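Local coordinates for protein esterase (Xanthomonas oryzae pv. oryzae, PDB 3H2J) that hydrolyses carboxylic esters as an esterase of the alpha/beta-hydrolase superfamily, probably related to the secretory lipases, at residues A[49-54]-A[145-150]. Numbering follows the deposited sequence.
Sequences FTYATI and ASATID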
# COMPACT_ATOMS: atom_id res chain seq x y z
N PHE A 49 -3.82 -12.17 12.78
CA PHE A 49 -5.14 -12.00 13.36
C PHE A 49 -6.18 -11.66 12.30
O PHE A 49 -5.85 -11.30 11.17
CB PHE A 49 -5.09 -10.90 14.43
CG PHE A 49 -4.71 -9.54 13.89
CD1 PHE A 49 -5.69 -8.59 13.61
CD2 PHE A 49 -3.37 -9.22 13.67
CE1 PHE A 49 -5.34 -7.33 13.11
CE2 PHE A 49 -3.02 -7.96 13.16
CZ PHE A 49 -4.00 -7.02 12.88
N THR A 50 -7.44 -11.82 12.68
CA THR A 50 -8.55 -11.48 11.80
C THR A 50 -9.40 -10.54 12.64
O THR A 50 -9.35 -10.56 13.87
CB THR A 50 -9.37 -12.72 11.38
OG1 THR A 50 -9.93 -13.34 12.54
CG2 THR A 50 -8.48 -13.72 10.64
N TYR A 51 -10.19 -9.69 11.98
CA TYR A 51 -10.99 -8.72 12.71
C TYR A 51 -12.21 -8.25 11.92
O TYR A 51 -12.33 -8.52 10.72
CB TYR A 51 -10.12 -7.52 13.07
CG TYR A 51 -9.53 -6.81 11.86
CD1 TYR A 51 -8.43 -7.34 11.20
CD2 TYR A 51 -10.11 -5.64 11.37
CE1 TYR A 51 -7.91 -6.72 10.05
CE2 TYR A 51 -9.59 -5.01 10.22
CZ TYR A 51 -8.49 -5.55 9.58
OH TYR A 51 -7.97 -4.93 8.46
N ALA A 52 -13.10 -7.55 12.61
CA ALA A 52 -14.31 -7.00 12.02
C ALA A 52 -14.02 -5.60 11.50
O ALA A 52 -13.34 -4.82 12.14
CB ALA A 52 -15.42 -6.94 13.06
N THR A 53 -14.56 -5.28 10.32
CA THR A 53 -14.37 -3.97 9.73
C THR A 53 -15.59 -3.71 8.85
O THR A 53 -16.62 -4.37 9.02
CB THR A 53 -13.07 -3.92 8.89
OG1 THR A 53 -12.85 -2.58 8.43
CG2 THR A 53 -13.15 -4.87 7.70
N ILE A 54 -15.49 -2.77 7.93
CA ILE A 54 -16.62 -2.46 7.06
C ILE A 54 -16.28 -2.58 5.58
O ILE A 54 -15.10 -2.52 5.19
CB ILE A 54 -17.17 -1.03 7.29
CG1 ILE A 54 -16.08 0.02 7.06
CG2 ILE A 54 -17.78 -0.93 8.67
CD1 ILE A 54 -14.94 -0.02 8.04
N ALA A 145 -8.14 2.80 3.91
CA ALA A 145 -8.03 3.47 5.20
C ALA A 145 -8.80 2.73 6.28
O ALA A 145 -8.28 2.48 7.36
CB ALA A 145 -8.53 4.90 5.08
N SER A 146 -10.05 2.38 5.99
CA SER A 146 -10.87 1.68 6.98
C SER A 146 -10.27 0.34 7.39
O SER A 146 -10.26 -0.01 8.57
CB SER A 146 -12.31 1.50 6.46
OG SER A 146 -12.38 0.65 5.33
N ALA A 147 -9.76 -0.41 6.42
CA ALA A 147 -9.16 -1.71 6.71
C ALA A 147 -7.90 -1.54 7.56
O ALA A 147 -7.64 -2.34 8.45
CB ALA A 147 -8.83 -2.43 5.41
N THR A 148 -7.12 -0.50 7.27
CA THR A 148 -5.89 -0.24 8.01
C THR A 148 -6.19 0.21 9.44
O THR A 148 -5.61 -0.30 10.41
CB THR A 148 -5.03 0.83 7.29
OG1 THR A 148 -4.67 0.35 5.99
CG2 THR A 148 -3.77 1.14 8.09
N ILE A 149 -7.11 1.16 9.57
CA ILE A 149 -7.51 1.68 10.88
C ILE A 149 -8.06 0.57 11.77
O ILE A 149 -7.70 0.44 12.95
CB ILE A 149 -8.60 2.77 10.71
CG1 ILE A 149 -7.97 4.04 10.14
CG2 ILE A 149 -9.31 3.04 12.04
CD1 ILE A 149 -8.99 5.03 9.57
N ASP A 150 -8.93 -0.26 11.21
CA ASP A 150 -9.52 -1.34 11.97
C ASP A 150 -8.49 -2.41 12.32
O ASP A 150 -8.61 -3.08 13.34
CB ASP A 150 -10.72 -1.91 11.23
CG ASP A 150 -11.91 -0.96 11.27
OD1 ASP A 150 -12.86 -1.15 10.49
OD2 ASP A 150 -11.88 -0.02 12.09
O HOH W 1 -12.35 -1.98 5.81
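The ring of Y51 and the carboxylate of D150 are the flat groups here, their planes turned 79° apart. D150 meets the ring obliquely with its methylene and its backbone carbonyl, CB lying 3.5 Å from Y51 CE2 and O 3.6 Å from Y51 CD2, while its carboxylate swings past toward T53. At the far end of the ring Y51 OH gives a weak hydrogen bond to A147 O (2.6 Å), an acceptor in the helix, and it also bonds S123 OG on strand 119-123.

T53 makes the other direct hydrogen bond. Its OG1 donates at 2.5 Å to the anti lone pair of D150 OD1, the one directed away from OD2; a chi1 of -175° carries the hydroxyl away from the backbone N and out to the carboxylate. A water donates to T53 OG1 and I54 O and hydrogen-bonds S146 OG, adding a water-mediated link. Beside it I54 CD1 presses on S146 CB at a tight 3.4 Å.

Segments 49-54 and 145-150, on strand 43-54 and helix 141-161, thus run roughly antiparallel (151°), a helix-on-sheet layer of the alpha/beta-hydrolase fold. R4 forms a salt bridge with D150 OD1 and R153 with OD2; together with the T53 hydroxyl, they would be expected to keep this buried carboxylate ionised and fix its rotation.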